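Local coordinates for protein flagellin B1 (Methanocaldococcus jannaschii DSM 2661, PDB 5YA6) that probably serves as a building block of the archaellum, the archaeal swimming filament, and binds a calcium ion in its beta-rich globular part, at residues T37-A40 / G41-P44; I100-D104 / G105-N109; A131-T134 / R135-V138; F154-P157 / A158-Q162. All coordinates share one frame; numbering follows the deposited sequence. Where two conformers were deposited one is given.

Contact 1: T37-A40 / G41-P44; sequences TPNA and GSAP
N39 and S42 close a type II beta turn, with A40 and G41 at its corners, where strand 28-38 runs out into the loop leading to strand 45-46. The backbone bond of the turn goes from S42 N to N39 O, 3.0 Å long with 156° at the hydrogen. G41 fills the third position with a positive phi of 83°; a side chain there would run into A40 O, so the turn suits a residue without one.

A second polar group comes up to the same carbonyl. The S42 hydroxyl, turned beside its own backbone N, puts OG 2.9 Å from N39 O, a contact that is not settled, since the hydroxyl could point its proton at a different acceptor. OG also takes a hydrogen bond from G12 N, and N39 pairs through its backbone with G12, so the turn is tied to the chain entering strand 13-23.

The apolar part is thin. P38, which leans on I112 of the short strand 111-112, brings its CB to 4.1 Å from S42 CB, at the base of the turn. The amide of N39 leads away from the loop, while its CB stays behind, 3.4 Å from S42 OG.

Contact 2: I100-D104 / G105-N109; sequences IQDAD and GSLSN. With CA (calcium ion), chain D.
D102, D104 and S106, every second residue of one tight loop, turn an oxygen each onto a single calcium ion: D102 OD1 at 2.3 Å, D104 OD1 at 2.4 Å and S106 OG also at 2.4 Å. The spacing recalls the start of an EF-hand-type loop, here set between beta strands. Water 2, held by the backbone N of D104, adds a further ligand, and N113 and D116 complete the site.

The carboxylate of D102 works on two fronts. With CG swung anti to the backbone N (chi1 179°), OD1 faces the metal while OD2 accepts L107 N at 2.9 Å, on its syn side and 32° out of plane. Water 1 also donates to OD2 and links it to S108 OG. D104 OD1 takes S106 N at 3.1 Å, the amide coming from above the carboxylate plane. A type I turn runs from D102 to G105, its closing bond weak; a side chain on G105 would hit D104 O.

S106 OG binds the calcium and donates its proton to V111 O. Three aspartates gathered so closely would probably repel one another without the ion, so its charge is likely to hold the loop shut.

Contact 3: A131-T134 / R135-V138; sequences AIPT and RSEV
P133 O is gripped by several hydroxyls. S136 OG donates to it at 2.9 Å within the bend itself, T156 OG1 hydrogen-bonds to it from the chain beyond strand 150-155, and Y160 OH, bonded mainly to I132 O, adds a weak bond. The S136 hydroxyl arrives from above the carbonyl plane, 51° out of it, at a C=O...O angle of 120°. Its chi1 of -76° brings OG beside the backbone N and back over the preceding residues, where it also lies against the proline ring, 3.5 Å from P133 CD.

Beneath the hydroxyl the packing is tight: I132 CG2 presses on S136 CB at 3.5 Å, closer than carbons usually come. Y56 of strand 51-56 touches both P133 and S136. Between P133 and S136 the chain bends at T134 and R135, the latter in the left-handed region, and then enters strand 137-143, where E137 O bonds to Q141 NE2 of the second subunit.

An alanine at S136 would still set a CB against I132 CG2, but P133 O would probably be left to T156 OG1 and the weak tyrosine bond. S136 N does not close the bend; it donates to T156 OG1, which in turn serves P133 O. Hydroxyls converging on one carbonyl thus tie the bend to the segment after strand 150-155, with side chains satisfying that carbonyl in a partly buried place.

Contact 4: F154-P157 / A158-Q162; sequences FTTP and AAYTQ
T156 holds OG1 between its backbone N and carbonyl carbon (chi1 61°), and Y160 sets its ring beside its own backbone N (chi1 -61°), which together bring the phenol oxygen back over the threonine. T156 CB sits at the edge of the tyrosine ring, near its plane, 3.2 Å from Y160 OH. T156 OG1 lies 3.1 Å from Y160 OH. Both hydroxyls have partners in the loop before strand 137-143: P133 O for the threonine, I132 O for the tyrosine.

P157 makes the apolar half of the contact. The two side chains, P157 and Y160, cross at about a right angle, with P157 CG and CD each 3.9 Å from Y160 CE1. With a valine in place of Y160, I132 O is likely to be left without its hydroxyl mate and a gap to open beside the ring of P157.

The bend follows strand 150-155, whose F154 meets T156 CG2 at its ring edge. P157 packs on I165 and L167 of strand 164-168, while Y160 rests on I29 of strand 28-38 and meets the Y22 ring, from strand 13-23, at about 40°.

Overall arrangement
The four contacts fall into two pairs on opposite sides of the chain's centre. Contacts 1 and 2, with nearest atoms about 6 Å apart, are surface loops at the calcium end; one is a hydrogen-bonded turn, the other is built on charge and the metal. Contacts 3 and 4, centres 8 Å apart, touch directly. They belong to strands 137-143 and 150-155, neighbours in the large sheet, and E137 OE1 meets T155 OG1 at 2.6 Å between them. Contact 3 is partly buried and contact 4 lies at the surface, yet both depend on neutral hydroxyls and proline packing. Contact 1 reaches that same sheet through strand 28-38, about 31 Å from either by centres.

Contact 1: T37-A40 / G41-P44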
loop_
_atom_site.group_PDB
_atom_site.type_symbol
_atom_site.label_atom_id
_atom_site.label_comp_id
_atom_site.label_asym_id
_atom_site.label_seq_id
_atom_site.Cartn_x
_atom_site.Cartn_y
_atom_site.Cartn_z
ATOM N N THR B 37 -14.423 7.163 -6.472
ATOM C CA THR B 37 -15.630 7.931 -6.234
ATOM C C THR B 37 -15.490 8.601 -4.863
ATOM O O THR B 37 -14.797 8.078 -3.995
ATOM C CB THR B 37 -16.916 7.068 -6.311
ATOM O OG1 THR B 37 -18.097 7.895 -6.439
ATOM C CG2 THR B 37 -17.071 6.213 -5.092
ATOM N N PRO B 38 -16.136 9.732 -4.651
ATOM C CA PRO B 38 -16.065 10.324 -3.290
ATOM C C PRO B 38 -16.728 9.439 -2.219
ATOM O O PRO B 38 -17.702 8.754 -2.498
ATOM C CB PRO B 38 -16.789 11.656 -3.425
ATOM C CG PRO B 38 -16.696 11.993 -4.904
ATOM C CD PRO B 38 -16.800 10.634 -5.582
ATOM N N ASN B 39 -16.217 9.536 -1.001
ATOM C CA ASN B 39 -16.927 8.987 0.168
ATOM C C ASN B 39 -18.350 9.591 0.221
ATOM O O ASN B 39 -18.531 10.745 -0.041
ATOM C CB ASN B 39 -16.128 9.250 1.452
ATOM C CG ASN B 39 -14.773 8.526 1.486
ATOM O OD1 ASN B 39 -14.588 7.515 0.806
ATOM N ND2 ASN B 39 -13.829 9.050 2.261
ATOM N N ALA B 40 -19.351 8.784 0.554
ATOM C CA ALA B 40 -20.728 9.349 0.785
ATOM C C ALA B 40 -20.679 10.540 1.703
ATOM O O ALA B 40 -20.018 10.484 2.736
ATOM C CB ALA B 40 -21.639 8.273 1.373
ATOM N N GLY B 41 -21.298 11.627 1.295
ATOM C CA GLY B 41 -21.321 12.861 2.068
ATOM C C GLY B 41 -20.157 13.808 1.984
ATOM O O GLY B 41 -20.135 14.833 2.637
ATOM N N SER B 42 -19.164 13.475 1.152
ATOM C CA SER B 42 -18.008 14.355 0.965
ATOM C C SER B 42 -18.347 15.660 0.308
ATOM O O SER B 42 -19.181 15.717 -0.605
ATOM C CB SER B 42 -16.907 13.678 0.110
ATOM O OG SER B 42 -16.385 12.555 0.774
ATOM N N ALA B 43 -17.634 16.701 0.717
ATOM C CA ALA B 43 -17.583 17.931 -0.002
ATOM C C ALA B 43 -16.816 17.698 -1.341
ATOM O O ALA B 43 -16.198 16.647 -1.534
ATOM C CB ALA B 43 -16.901 18.975 0.812
ATOM N N PRO B 44 -16.908 18.636 -2.278
ATOM C CA PRO B 44 -16.120 18.500 -3.505
ATOM C C PRO B 44 -14.635 18.457 -3.218
ATOM O O PRO B 44 -14.125 19.138 -2.317
ATOM C CB PRO B 44 -16.509 19.731 -4.310
ATOM C CG PRO B 44 -17.941 19.988 -3.860
ATOM C CD PRO B 44 -17.920 19.697 -2.406
#

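Contact 2: I100-D104 / G105-N109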
loop_
_atom_site.group_PDB
_atom_site.type_symbol
_atom_site.label_atom_id
_atom_site.label_comp_id
_atom_site.label_asym_id
_atom_site.label_seq_id
_atom_site.Cartn_x
_atom_site.Cartn_y
_atom_site.Cartn_z
ATOM N N ILE B 100 -15.946 8.790 -15.912
ATOM C CA ILE B 100 -16.846 7.631 -15.994
ATOM C C ILE B 100 -18.292 8.056 -15.760
ATOM O O ILE B 100 -19.232 7.609 -16.468
ATOM C CB ILE B 100 -16.416 6.496 -15.009
ATOM C CG1 ILE B 100 -14.991 6.027 -15.377
ATOM C CG2 ILE B 100 -17.390 5.334 -15.065
ATOM C CD1 ILE B 100 -14.760 5.432 -16.772
ATOM N N GLN B 101 -18.509 8.927 -14.795
ATOM C CA GLN B 101 -19.832 9.426 -14.509
ATOM C C GLN B 101 -19.668 10.835 -13.909
ATOM O O GLN B 101 -18.835 11.046 -13.038
ATOM C CB GLN B 101 -20.414 8.420 -13.582
ATOM C CG GLN B 101 -21.721 8.734 -12.971
ATOM C CD GLN B 101 -22.213 7.503 -12.238
ATOM O OE1 GLN B 101 -22.422 6.440 -12.853
ATOM N NE2 GLN B 101 -22.331 7.606 -10.918
ATOM N N ASP B 102 -20.351 11.835 -14.455
ATOM C CA ASP B 102 -20.181 13.184 -13.956
ATOM C C ASP B 102 -21.363 14.063 -14.441
ATOM O O ASP B 102 -21.238 14.686 -15.451
ATOM C CB ASP B 102 -18.847 13.714 -14.458
ATOM C CG ASP B 102 -18.564 15.121 -14.034
ATOM O OD1 ASP B 102 -19.228 15.646 -13.095
ATOM O OD2 ASP B 102 -17.641 15.645 -14.595
ATOM N N ALA B 103 -22.440 14.120 -13.659
ATOM C CA ALA B 103 -23.715 14.819 -14.095
ATOM C C ALA B 103 -23.496 16.294 -14.392
ATOM O O ALA B 103 -23.974 16.827 -15.428
ATOM C CB ALA B 103 -24.779 14.665 -13.000
ATOM N N ASP B 104 -22.747 16.958 -13.509
ATOM C CA ASP B 104 -22.518 18.375 -13.638
ATOM C C ASP B 104 -21.267 18.806 -14.417
ATOM O O ASP B 104 -21.008 20.002 -14.526
ATOM C CB ASP B 104 -22.590 19.050 -12.246
ATOM C CG ASP B 104 -21.337 18.886 -11.427
ATOM O OD1 ASP B 104 -20.496 18.063 -11.810
ATOM O OD2 ASP B 104 -21.172 19.601 -10.405
ATOM N N GLY B 105 -20.433 17.877 -14.926
ATOM C CA GLY B 105 -19.228 18.303 -15.685
ATOM C C GLY B 105 -17.970 18.715 -14.894
ATOM O O GLY B 105 -16.967 19.048 -15.486
ATOM N N SER B 106 -18.054 18.642 -13.558
ATOM C CA SER B 106 -16.988 19.114 -12.664
ATOM C C SER B 106 -15.603 18.472 -12.926
ATOM O O SER B 106 -14.562 19.131 -12.765
ATOM C CB SER B 106 -17.435 18.918 -11.187
ATOM O OG SER B 106 -17.580 17.567 -10.836
ATOM N N LEU B 107 -15.579 17.198 -13.344
ATOM C CA LEU B 107 -14.304 16.520 -13.619
ATOM C C LEU B 107 -13.485 17.109 -14.758
ATOM O O LEU B 107 -12.246 16.986 -14.768
ATOM C CB LEU B 107 -14.485 15.017 -13.834
ATOM C CG LEU B 107 -14.675 14.189 -12.589
ATOM C CD1 LEU B 107 -15.077 12.805 -13.027
ATOM C CD2 LEU B 107 -13.379 14.107 -11.796
ATOM N N SER B 108 -14.156 17.820 -15.667
ATOM C CA SER B 108 -13.475 18.518 -16.727
ATOM C C SER B 108 -12.733 19.745 -16.238
ATOM O O SER B 108 -11.866 20.224 -16.934
ATOM C CB SER B 108 -14.415 18.826 -17.916
ATOM O OG SER B 108 -14.916 17.581 -18.466
ATOM N N ASN B 109 -13.035 20.229 -15.028
ATOM C CA ASN B 109 -12.161 21.143 -14.336
ATOM C C ASN B 109 -11.312 20.520 -13.215
ATOM O O ASN B 109 -10.786 21.242 -12.353
ATOM C CB ASN B 109 -12.975 22.302 -13.782
ATOM C CG ASN B 109 -12.802 23.507 -14.628
ATOM O OD1 ASN B 109 -11.736 24.121 -14.612
ATOM N ND2 ASN B 109 -13.782 23.780 -15.482
HETATM CA CA CA D . -19.481 16.099 -10.891
HETATM O O HOH W 1 -17.105 15.626 -17.293
HETATM O O HOH W 2 -21.904 15.780 -10.760
#

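Contact 3: A131-T134 / R135-V138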
loop_
_atom_site.group_PDB
_atom_site.type_symbol
_atom_site.label_atom_id
_atom_site.label_comp_id
_atom_site.label_asym_id
_atom_site.label_seq_id
_atom_site.Cartn_x
_atom_site.Cartn_y
_atom_site.Cartn_z
ATOM N N ALA B 131 6.016 -5.162 -17.546
ATOM C CA ALA B 131 4.632 -5.491 -17.259
ATOM C C ALA B 131 4.602 -6.248 -15.938
ATOM O O ALA B 131 5.577 -6.861 -15.556
ATOM C CB ALA B 131 4.028 -6.299 -18.387
ATOM N N ILE B 132 3.485 -6.163 -15.230
ATOM C CA ILE B 132 3.396 -6.803 -13.917
ATOM C C ILE B 132 3.119 -8.297 -14.073
ATOM O O ILE B 132 2.094 -8.690 -14.668
ATOM C CB ILE B 132 2.293 -6.164 -13.080
ATOM C CG1 ILE B 132 2.470 -4.621 -12.985
ATOM C CG2 ILE B 132 2.254 -6.816 -11.729
ATOM C CD1 ILE B 132 1.207 -3.960 -12.528
ATOM N N PRO B 133 4.038 -9.142 -13.583
ATOM C CA PRO B 133 3.811 -10.577 -13.764
ATOM C C PRO B 133 2.810 -11.140 -12.785
ATOM O O PRO B 133 2.302 -10.442 -11.885
ATOM C CB PRO B 133 5.194 -11.177 -13.519
ATOM C CG PRO B 133 5.903 -10.210 -12.702
ATOM C CD PRO B 133 5.334 -8.851 -12.941
ATOM N N THR B 134 2.478 -12.395 -12.974
ATOM C CA THR B 134 1.515 -13.062 -12.128
ATOM C C THR B 134 2.004 -13.088 -10.651
ATOM O O THR B 134 3.211 -13.043 -10.373
ATOM C CB THR B 134 1.333 -14.519 -12.621
ATOM O OG1 THR B 134 2.592 -15.179 -12.668
ATOM C CG2 THR B 134 0.673 -14.563 -13.950
ATOM N N ARG B 135 1.027 -13.092 -9.736
ATOM C CA ARG B 135 1.251 -13.251 -8.277
ATOM C C ARG B 135 2.031 -12.092 -7.696
ATOM O O ARG B 135 2.823 -12.289 -6.777
ATOM C CB ARG B 135 1.926 -14.573 -7.963
ATOM C CG ARG B 135 1.139 -15.759 -8.492
ATOM C CD ARG B 135 1.480 -16.990 -7.681
ATOM N NE ARG B 135 2.844 -17.420 -7.904
ATOM C CZ ARG B 135 3.538 -18.228 -7.109
ATOM N NH1 ARG B 135 4.817 -18.579 -7.456
ATOM N NH2 ARG B 135 2.971 -18.692 -5.975
ATOM N N SER B 136 1.815 -10.878 -8.219
ATOM C CA SER B 136 2.550 -9.720 -7.826
ATOM C C SER B 136 1.693 -8.859 -6.842
ATOM O O SER B 136 0.528 -8.502 -7.097
ATOM C CB SER B 136 2.869 -8.844 -8.998
ATOM O OG SER B 136 3.922 -9.370 -9.796
ATOM N N GLU B 137 2.343 -8.396 -5.776
ATOM C CA GLU B 137 1.677 -7.521 -4.792
ATOM C C GLU B 137 1.830 -6.061 -5.203
ATOM O O GLU B 137 2.940 -5.556 -5.415
ATOM C CB GLU B 137 2.327 -7.637 -3.414
ATOM C CG GLU B 137 2.293 -9.013 -2.842
ATOM C CD GLU B 137 0.951 -9.446 -2.374
ATOM O OE1 GLU B 137 -0.085 -8.784 -2.640
ATOM O OE2 GLU B 137 0.911 -10.530 -1.734
ATOM N N VAL B 138 0.703 -5.354 -5.259
ATOM C CA VAL B 138 0.673 -3.926 -5.499
ATOM C C VAL B 138 -0.101 -3.205 -4.417
ATOM O O VAL B 138 -1.211 -3.627 -4.095
ATOM C CB VAL B 138 -0.002 -3.587 -6.889
ATOM C CG1 VAL B 138 0.117 -2.086 -7.143
ATOM C CG2 VAL B 138 0.786 -4.294 -7.997
#

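Contact 4: F154-P157 / A158-Q162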
loop_
_atom_site.group_PDB
_atom_site.type_symbol
_atom_site.label_atom_id
_atom_site.label_comp_id
_atom_site.label_asym_id
_atom_site.label_seq_id
_atom_site.Cartn_x
_atom_site.Cartn_y
_atom_site.Cartn_z
ATOM N N PHE B 154 -3.891 -5.025 -4.126
ATOM C CA PHE B 154 -4.237 -6.232 -4.860
ATOM C C PHE B 154 -3.040 -7.090 -5.079
ATOM O O PHE B 154 -1.902 -6.612 -5.027
ATOM C CB PHE B 154 -4.933 -5.915 -6.181
ATOM C CG PHE B 154 -4.130 -5.121 -7.135
ATOM C CD1 PHE B 154 -3.265 -5.746 -8.046
ATOM C CD2 PHE B 154 -4.333 -3.735 -7.264
ATOM C CE1 PHE B 154 -2.556 -4.998 -8.979
ATOM C CE2 PHE B 154 -3.633 -2.989 -8.166
ATOM C CZ PHE B 154 -2.717 -3.583 -9.022
ATOM N N THR B 155 -3.297 -8.364 -5.288
ATOM C CA THR B 155 -2.289 -9.301 -5.719
ATOM C C THR B 155 -2.744 -9.744 -7.086
ATOM O O THR B 155 -3.861 -10.231 -7.214
ATOM C CB THR B 155 -2.247 -10.543 -4.791
ATOM O OG1 THR B 155 -2.225 -10.122 -3.435
ATOM C CG2 THR B 155 -1.042 -11.423 -5.137
ATOM N N THR B 156 -1.885 -9.601 -8.118
ATOM C CA THR B 156 -2.327 -10.026 -9.444
ATOM C C THR B 156 -2.523 -11.569 -9.416
ATOM O O THR B 156 -1.850 -12.259 -8.680
ATOM C CB THR B 156 -1.359 -9.667 -10.566
ATOM O OG1 THR B 156 -0.097 -10.269 -10.385
ATOM C CG2 THR B 156 -1.234 -8.150 -10.610
ATOM N N PRO B 157 -3.432 -12.056 -10.243
ATOM C CA PRO B 157 -3.718 -13.504 -10.194
ATOM C C PRO B 157 -2.524 -14.316 -10.675
ATOM O O PRO B 157 -1.612 -13.775 -11.317
ATOM C CB PRO B 157 -4.887 -13.652 -11.137
ATOM C CG PRO B 157 -4.886 -12.471 -12.014
ATOM C CD PRO B 157 -4.381 -11.361 -11.122
ATOM N N ALA B 158 -2.530 -15.624 -10.372
ATOM C CA ALA B 158 -1.462 -16.509 -10.753
ATOM C C ALA B 158 -1.502 -16.927 -12.249
ATOM O O ALA B 158 -0.559 -17.513 -12.743
ATOM C CB ALA B 158 -1.523 -17.750 -9.842
ATOM N N ALA B 159 -2.602 -16.614 -12.915
ATOM C CA ALA B 159 -2.723 -16.804 -14.383
ATOM C C ALA B 159 -3.523 -15.674 -14.968
ATOM O O ALA B 159 -4.583 -15.225 -14.408
ATOM C CB ALA B 159 -3.372 -18.135 -14.694
ATOM N N TYR B 160 -3.009 -15.167 -16.104
ATOM C CA TYR B 160 -3.739 -14.187 -16.853
ATOM C C TYR B 160 -4.451 -14.889 -18.017
ATOM O O TYR B 160 -3.746 -15.402 -18.919
ATOM C CB TYR B 160 -2.809 -13.111 -17.394
ATOM C CG TYR B 160 -2.041 -12.297 -16.316
ATOM C CD1 TYR B 160 -2.678 -11.839 -15.182
ATOM C CD2 TYR B 160 -0.722 -12.032 -16.447
ATOM C CE1 TYR B 160 -2.002 -11.083 -14.234
ATOM C CE2 TYR B 160 -0.012 -11.294 -15.492
ATOM C CZ TYR B 160 -0.657 -10.834 -14.385
ATOM O OH TYR B 160 -0.047 -10.056 -13.439
ATOM N N THR B 161 -5.785 -14.921 -17.946
ATOM C CA THR B 161 -6.654 -15.704 -18.851
ATOM C C THR B 161 -7.429 -14.917 -19.879
ATOM O O THR B 161 -8.023 -15.555 -20.777
ATOM C CB THR B 161 -7.714 -16.465 -18.037
ATOM O OG1 THR B 161 -8.654 -15.524 -17.507
ATOM C CG2 THR B 161 -7.082 -17.191 -16.914
ATOM N N GLN B 162 -7.500 -13.586 -19.753
ATOM C CA GLN B 162 -8.126 -12.714 -20.729
ATOM C C GLN B 162 -7.459 -11.380 -20.709
ATOM O O GLN B 162 -6.564 -11.115 -19.846
ATOM C CB GLN B 162 -9.632 -12.592 -20.439
ATOM C CG GLN B 162 -9.958 -11.922 -19.123
ATOM C CD GLN B 162 -11.050 -12.601 -18.318
ATOM O OE1 GLN B 162 -11.082 -13.843 -18.175
ATOM N NE2 GLN B 162 -11.938 -11.784 -17.747
#